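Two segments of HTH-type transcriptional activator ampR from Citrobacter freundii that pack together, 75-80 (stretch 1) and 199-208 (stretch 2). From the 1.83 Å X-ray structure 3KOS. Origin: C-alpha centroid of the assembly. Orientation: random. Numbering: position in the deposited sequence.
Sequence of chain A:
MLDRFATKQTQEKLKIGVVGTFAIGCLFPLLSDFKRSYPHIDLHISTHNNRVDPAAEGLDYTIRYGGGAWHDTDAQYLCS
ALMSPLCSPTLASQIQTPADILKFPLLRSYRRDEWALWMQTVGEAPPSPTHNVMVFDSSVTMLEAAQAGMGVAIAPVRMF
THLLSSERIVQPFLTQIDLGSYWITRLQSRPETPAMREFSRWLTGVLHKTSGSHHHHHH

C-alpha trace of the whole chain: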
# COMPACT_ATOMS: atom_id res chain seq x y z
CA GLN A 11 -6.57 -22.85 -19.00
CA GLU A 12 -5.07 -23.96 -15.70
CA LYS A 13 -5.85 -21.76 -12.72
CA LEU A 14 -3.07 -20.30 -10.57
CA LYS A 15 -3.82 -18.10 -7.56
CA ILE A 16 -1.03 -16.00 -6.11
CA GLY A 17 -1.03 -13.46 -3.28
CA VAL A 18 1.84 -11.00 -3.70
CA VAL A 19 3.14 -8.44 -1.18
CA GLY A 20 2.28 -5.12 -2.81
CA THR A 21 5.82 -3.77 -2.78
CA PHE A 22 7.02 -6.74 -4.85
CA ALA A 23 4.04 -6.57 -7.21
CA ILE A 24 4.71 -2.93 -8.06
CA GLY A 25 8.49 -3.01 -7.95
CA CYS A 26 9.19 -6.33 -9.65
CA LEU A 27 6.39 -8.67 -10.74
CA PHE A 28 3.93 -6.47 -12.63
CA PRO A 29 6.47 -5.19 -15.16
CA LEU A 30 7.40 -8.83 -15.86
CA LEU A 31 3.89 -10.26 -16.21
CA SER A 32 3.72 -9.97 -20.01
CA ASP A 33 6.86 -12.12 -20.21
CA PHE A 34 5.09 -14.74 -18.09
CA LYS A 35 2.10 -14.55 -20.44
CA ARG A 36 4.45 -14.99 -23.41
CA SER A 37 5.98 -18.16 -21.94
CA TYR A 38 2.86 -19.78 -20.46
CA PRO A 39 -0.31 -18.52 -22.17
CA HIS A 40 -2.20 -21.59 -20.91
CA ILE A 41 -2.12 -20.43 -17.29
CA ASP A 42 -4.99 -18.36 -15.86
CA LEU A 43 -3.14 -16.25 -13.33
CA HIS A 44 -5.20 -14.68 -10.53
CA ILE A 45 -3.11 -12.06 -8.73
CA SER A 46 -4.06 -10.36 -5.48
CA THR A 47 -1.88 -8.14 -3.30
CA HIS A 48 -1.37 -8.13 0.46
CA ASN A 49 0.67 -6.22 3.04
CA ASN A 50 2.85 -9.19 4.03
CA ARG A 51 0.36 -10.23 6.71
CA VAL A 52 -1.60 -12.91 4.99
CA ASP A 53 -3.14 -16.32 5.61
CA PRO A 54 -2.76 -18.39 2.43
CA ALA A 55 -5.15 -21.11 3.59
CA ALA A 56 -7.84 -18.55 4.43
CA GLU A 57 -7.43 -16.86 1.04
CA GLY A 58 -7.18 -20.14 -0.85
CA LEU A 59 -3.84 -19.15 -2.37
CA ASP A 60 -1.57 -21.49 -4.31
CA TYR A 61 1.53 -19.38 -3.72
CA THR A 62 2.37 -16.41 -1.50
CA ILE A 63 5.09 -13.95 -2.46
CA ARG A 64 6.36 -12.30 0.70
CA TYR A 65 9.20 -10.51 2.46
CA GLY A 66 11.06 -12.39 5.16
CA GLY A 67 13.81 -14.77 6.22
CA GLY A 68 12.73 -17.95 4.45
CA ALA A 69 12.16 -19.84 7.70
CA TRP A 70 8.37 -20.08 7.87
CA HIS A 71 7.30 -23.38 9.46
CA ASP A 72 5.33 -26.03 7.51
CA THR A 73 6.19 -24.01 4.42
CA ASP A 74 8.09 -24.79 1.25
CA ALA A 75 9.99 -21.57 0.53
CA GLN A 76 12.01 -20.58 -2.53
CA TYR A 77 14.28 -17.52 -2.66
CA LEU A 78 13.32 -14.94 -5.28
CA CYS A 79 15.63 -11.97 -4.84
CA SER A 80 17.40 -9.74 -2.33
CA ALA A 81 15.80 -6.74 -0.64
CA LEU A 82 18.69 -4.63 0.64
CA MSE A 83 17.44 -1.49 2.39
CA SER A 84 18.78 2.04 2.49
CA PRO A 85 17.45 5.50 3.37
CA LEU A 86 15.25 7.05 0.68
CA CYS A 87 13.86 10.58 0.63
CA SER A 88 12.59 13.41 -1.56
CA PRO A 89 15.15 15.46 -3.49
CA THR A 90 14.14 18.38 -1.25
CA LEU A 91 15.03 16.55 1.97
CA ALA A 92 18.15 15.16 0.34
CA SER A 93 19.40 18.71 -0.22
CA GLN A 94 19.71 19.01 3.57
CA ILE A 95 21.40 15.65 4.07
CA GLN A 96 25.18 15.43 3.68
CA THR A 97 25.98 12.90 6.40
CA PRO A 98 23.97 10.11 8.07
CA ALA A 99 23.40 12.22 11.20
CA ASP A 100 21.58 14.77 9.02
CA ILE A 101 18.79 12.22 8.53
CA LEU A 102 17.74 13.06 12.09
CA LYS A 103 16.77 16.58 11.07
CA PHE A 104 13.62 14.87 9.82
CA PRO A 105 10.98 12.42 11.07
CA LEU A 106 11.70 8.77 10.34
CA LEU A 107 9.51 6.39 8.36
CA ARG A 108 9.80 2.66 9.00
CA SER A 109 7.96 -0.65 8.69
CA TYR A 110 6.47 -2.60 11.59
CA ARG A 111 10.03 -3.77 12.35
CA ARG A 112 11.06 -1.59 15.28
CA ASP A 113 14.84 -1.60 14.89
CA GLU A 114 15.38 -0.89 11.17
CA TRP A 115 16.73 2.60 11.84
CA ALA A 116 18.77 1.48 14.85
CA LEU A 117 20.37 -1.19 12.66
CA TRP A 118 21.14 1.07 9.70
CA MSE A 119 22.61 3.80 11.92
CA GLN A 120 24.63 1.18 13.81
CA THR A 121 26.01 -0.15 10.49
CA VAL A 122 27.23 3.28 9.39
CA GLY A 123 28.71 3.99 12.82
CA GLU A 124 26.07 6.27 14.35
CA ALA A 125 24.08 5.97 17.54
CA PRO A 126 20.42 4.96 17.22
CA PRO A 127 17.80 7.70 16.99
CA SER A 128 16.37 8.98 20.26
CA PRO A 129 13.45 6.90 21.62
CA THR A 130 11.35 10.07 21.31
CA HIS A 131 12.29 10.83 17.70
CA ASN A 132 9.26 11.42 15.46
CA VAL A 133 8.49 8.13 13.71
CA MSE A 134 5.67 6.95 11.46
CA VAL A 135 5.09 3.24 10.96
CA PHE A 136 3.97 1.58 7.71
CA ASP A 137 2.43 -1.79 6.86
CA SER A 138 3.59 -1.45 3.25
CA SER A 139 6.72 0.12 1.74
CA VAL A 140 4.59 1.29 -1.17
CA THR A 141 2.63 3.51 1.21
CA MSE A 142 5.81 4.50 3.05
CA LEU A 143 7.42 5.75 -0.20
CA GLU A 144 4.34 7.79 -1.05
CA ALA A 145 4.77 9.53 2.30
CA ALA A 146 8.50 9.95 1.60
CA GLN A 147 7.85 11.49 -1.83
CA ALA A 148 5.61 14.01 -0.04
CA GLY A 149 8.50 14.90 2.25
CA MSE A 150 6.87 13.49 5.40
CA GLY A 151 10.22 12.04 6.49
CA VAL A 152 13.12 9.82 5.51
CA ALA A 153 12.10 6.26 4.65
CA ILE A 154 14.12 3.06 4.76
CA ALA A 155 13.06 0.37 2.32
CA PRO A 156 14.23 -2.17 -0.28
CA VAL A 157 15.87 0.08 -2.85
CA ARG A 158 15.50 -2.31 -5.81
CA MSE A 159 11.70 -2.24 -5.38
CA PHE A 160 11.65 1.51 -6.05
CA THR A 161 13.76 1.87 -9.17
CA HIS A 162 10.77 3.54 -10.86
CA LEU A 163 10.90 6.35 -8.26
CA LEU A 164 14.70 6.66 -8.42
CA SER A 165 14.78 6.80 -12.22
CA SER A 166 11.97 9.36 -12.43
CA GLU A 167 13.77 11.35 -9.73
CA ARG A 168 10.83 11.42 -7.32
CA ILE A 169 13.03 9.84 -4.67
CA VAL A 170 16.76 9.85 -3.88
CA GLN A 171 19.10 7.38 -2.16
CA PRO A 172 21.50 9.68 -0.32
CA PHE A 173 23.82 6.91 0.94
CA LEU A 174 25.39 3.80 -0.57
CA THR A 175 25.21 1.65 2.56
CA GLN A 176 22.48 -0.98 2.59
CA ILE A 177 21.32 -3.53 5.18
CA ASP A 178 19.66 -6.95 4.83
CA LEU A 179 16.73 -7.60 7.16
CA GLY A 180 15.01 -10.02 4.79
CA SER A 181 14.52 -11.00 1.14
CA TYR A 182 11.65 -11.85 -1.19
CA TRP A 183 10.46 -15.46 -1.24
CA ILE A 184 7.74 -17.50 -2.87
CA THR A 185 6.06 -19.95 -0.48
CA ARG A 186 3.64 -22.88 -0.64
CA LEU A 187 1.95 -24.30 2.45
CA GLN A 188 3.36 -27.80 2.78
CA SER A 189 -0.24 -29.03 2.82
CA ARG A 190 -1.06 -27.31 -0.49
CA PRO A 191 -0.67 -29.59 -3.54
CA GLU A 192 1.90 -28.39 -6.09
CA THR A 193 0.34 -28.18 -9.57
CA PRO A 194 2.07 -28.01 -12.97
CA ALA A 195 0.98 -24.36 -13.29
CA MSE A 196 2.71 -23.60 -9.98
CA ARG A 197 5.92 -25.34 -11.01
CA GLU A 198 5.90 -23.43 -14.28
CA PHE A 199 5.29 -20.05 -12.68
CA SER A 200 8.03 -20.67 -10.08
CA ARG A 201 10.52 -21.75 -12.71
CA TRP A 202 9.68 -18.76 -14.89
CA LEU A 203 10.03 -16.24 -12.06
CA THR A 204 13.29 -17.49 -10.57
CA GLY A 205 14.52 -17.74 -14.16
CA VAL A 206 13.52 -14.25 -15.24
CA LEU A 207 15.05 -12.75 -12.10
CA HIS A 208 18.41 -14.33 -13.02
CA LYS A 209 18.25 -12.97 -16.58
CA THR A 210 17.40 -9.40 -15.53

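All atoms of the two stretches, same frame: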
# COMPACT_ATOMS: atom_id res chain seq x y z
N ALA A 75 9.61 -22.92 0.93
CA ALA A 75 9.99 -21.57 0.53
C ALA A 75 11.11 -21.57 -0.49
O ALA A 75 12.09 -22.31 -0.35
CB ALA A 75 10.40 -20.75 1.76
N GLN A 76 10.97 -20.74 -1.52
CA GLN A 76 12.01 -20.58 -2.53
C GLN A 76 12.43 -19.12 -2.66
O GLN A 76 11.59 -18.23 -2.76
CB GLN A 76 11.54 -21.13 -3.88
CG GLN A 76 12.51 -20.86 -5.01
CD GLN A 76 12.42 -21.87 -6.14
OE1 GLN A 76 11.32 -22.26 -6.55
NE2 GLN A 76 13.57 -22.31 -6.64
N TYR A 77 13.74 -18.88 -2.63
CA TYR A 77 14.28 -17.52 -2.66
C TYR A 77 14.02 -16.90 -4.02
O TYR A 77 14.21 -17.54 -5.06
CB TYR A 77 15.79 -17.58 -2.37
CG TYR A 77 16.52 -16.25 -2.35
CD1 TYR A 77 17.08 -15.72 -3.51
CD2 TYR A 77 16.70 -15.55 -1.16
CE1 TYR A 77 17.77 -14.53 -3.49
CE2 TYR A 77 17.41 -14.35 -1.13
CZ TYR A 77 17.94 -13.85 -2.30
OH TYR A 77 18.64 -12.66 -2.29
N LEU A 78 13.56 -15.65 -4.02
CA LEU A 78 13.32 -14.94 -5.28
C LEU A 78 14.44 -13.94 -5.54
O LEU A 78 15.13 -14.04 -6.55
CB LEU A 78 11.97 -14.21 -5.27
CG LEU A 78 10.73 -15.11 -5.17
CD1 LEU A 78 9.47 -14.26 -5.09
CD2 LEU A 78 10.67 -16.07 -6.37
N CYS A 79 14.60 -12.98 -4.65
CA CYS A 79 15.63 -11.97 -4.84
C CYS A 79 15.90 -11.20 -3.55
O CYS A 79 15.11 -11.26 -2.60
CB CYS A 79 15.24 -10.99 -5.97
SG CYS A 79 13.87 -9.87 -5.54
N SER A 80 17.02 -10.49 -3.52
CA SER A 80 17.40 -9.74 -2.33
C SER A 80 16.54 -8.49 -2.16
O SER A 80 15.86 -8.06 -3.10
CB SER A 80 18.88 -9.37 -2.39
OG SER A 80 19.15 -8.61 -3.56
N PHE A 199 5.15 -21.43 -13.14
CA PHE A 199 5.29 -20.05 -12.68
C PHE A 199 6.57 -19.86 -11.85
O PHE A 199 7.30 -18.89 -12.05
CB PHE A 199 4.06 -19.61 -11.89
CG PHE A 199 4.17 -18.20 -11.37
CD1 PHE A 199 4.71 -17.96 -10.12
CD2 PHE A 199 3.77 -17.13 -12.15
CE1 PHE A 199 4.83 -16.66 -9.63
CE2 PHE A 199 3.89 -15.83 -11.68
CZ PHE A 199 4.41 -15.60 -10.41
N SER A 200 6.82 -20.77 -10.91
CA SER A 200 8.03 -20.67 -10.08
C SER A 200 9.29 -20.72 -10.90
O SER A 200 10.23 -19.95 -10.66
CB SER A 200 8.09 -21.81 -9.06
OG SER A 200 7.06 -21.68 -8.12
N ARG A 201 9.34 -21.64 -11.85
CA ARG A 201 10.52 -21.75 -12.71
C ARG A 201 10.70 -20.49 -13.54
O ARG A 201 11.82 -19.99 -13.69
CB ARG A 201 10.43 -22.98 -13.64
CG ARG A 201 10.53 -24.32 -12.93
CD ARG A 201 10.94 -25.45 -13.90
NE ARG A 201 10.06 -25.55 -15.06
CZ ARG A 201 9.11 -26.48 -15.22
NH1 ARG A 201 8.93 -27.41 -14.29
NH2 ARG A 201 8.37 -26.48 -16.31
N TRP A 202 9.60 -19.98 -14.09
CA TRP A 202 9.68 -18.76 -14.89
C TRP A 202 10.22 -17.59 -14.08
O TRP A 202 11.10 -16.85 -14.53
CB TRP A 202 8.30 -18.38 -15.44
CG TRP A 202 8.29 -16.97 -15.94
CD1 TRP A 202 8.78 -16.51 -17.13
CD2 TRP A 202 7.78 -15.82 -15.24
NE1 TRP A 202 8.61 -15.16 -17.22
CE2 TRP A 202 8.00 -14.70 -16.07
CE3 TRP A 202 7.17 -15.63 -14.00
CZ2 TRP A 202 7.62 -13.41 -15.70
CZ3 TRP A 202 6.79 -14.34 -13.63
CH2 TRP A 202 7.02 -13.25 -14.48
N LEU A 203 9.69 -17.41 -12.87
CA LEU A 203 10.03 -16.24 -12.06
C LEU A 203 11.49 -16.28 -11.58
O LEU A 203 12.23 -15.32 -11.75
CB LEU A 203 9.06 -16.09 -10.89
CG LEU A 203 9.24 -14.84 -10.00
CD1 LEU A 203 9.32 -13.57 -10.84
CD2 LEU A 203 8.09 -14.76 -9.00
N THR A 204 11.90 -17.39 -10.99
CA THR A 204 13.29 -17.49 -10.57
C THR A 204 14.20 -17.35 -11.79
O THR A 204 15.28 -16.76 -11.72
CB THR A 204 13.57 -18.81 -9.82
OG1 THR A 204 13.13 -19.90 -10.62
CG2 THR A 204 12.83 -18.84 -8.50
N GLY A 205 13.75 -17.84 -12.93
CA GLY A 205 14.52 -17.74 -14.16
C GLY A 205 14.65 -16.32 -14.67
O GLY A 205 15.73 -15.88 -15.05
N VAL A 206 13.54 -15.58 -14.67
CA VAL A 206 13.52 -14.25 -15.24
C VAL A 206 14.23 -13.26 -14.32
O VAL A 206 14.70 -12.22 -14.76
CB VAL A 206 12.09 -13.79 -15.54
CG1 VAL A 206 11.40 -13.28 -14.26
CG2 VAL A 206 12.10 -12.71 -16.61
N LEU A 207 14.31 -13.59 -13.03
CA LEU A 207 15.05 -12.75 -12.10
C LEU A 207 16.55 -12.88 -12.36
O LEU A 207 17.29 -11.90 -12.25
CB LEU A 207 14.69 -13.09 -10.65
CG LEU A 207 13.29 -12.56 -10.31
CD1 LEU A 207 12.79 -13.06 -8.96
CD2 LEU A 207 13.29 -11.04 -10.35
N HIS A 208 16.99 -14.08 -12.72
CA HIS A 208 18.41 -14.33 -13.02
C HIS A 208 18.85 -13.63 -14.30
O HIS A 208 19.96 -13.11 -14.39
CB HIS A 208 18.70 -15.83 -13.10
O HOH W 1 8.89 -22.73 -5.64

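Stretch 1 is a strand and stretch 2 a helix. They run in roughly the same direction. The N-to-C directions differ by 28°, and the axes approach to 8.5 Å. The backbones come nearest at Leu78 and Thr204, whose CA atoms are 5.9 Å apart. No hydrogen bond passes directly between the stretches, so the contact rests on van der Waals packing and one water.

Leu78 is the buried centre. Its CA-to-CB bond points sideways, but chi1 m and chi2 t bring the side-chain end nearer the helix. Leu78 CD2 lies 3.9 Å from Leu203 CD2 and 4.1 Å from Thr204 CG2. One helical turn after Leu203, the CA-to-CB bond of Leu207 points toward the strand. Leu207 CD1 sits 4.0 Å from Leu78 CB, 3.5 Å from Leu78 O and 4.4 Å from Cys79 CB.

Thr204 turns its two branches to different uses. Thr204 OG1 donates to Ser200 O within the helix, at 2.9 Å. This uses the hydroxyl as a donor, while the methyl packs on the strand: Thr204 CG2 is 3.9 Å from both Tyr77 O and Gln76 CD.

At the exposed end, the CA-to-CB bond of Gln76 points toward the helix. Water 1 donates to Gln76 OE1 at 2.6 Å and makes a weak 3.3 Å bond with Ser200 OG, bridging the two polar side chains.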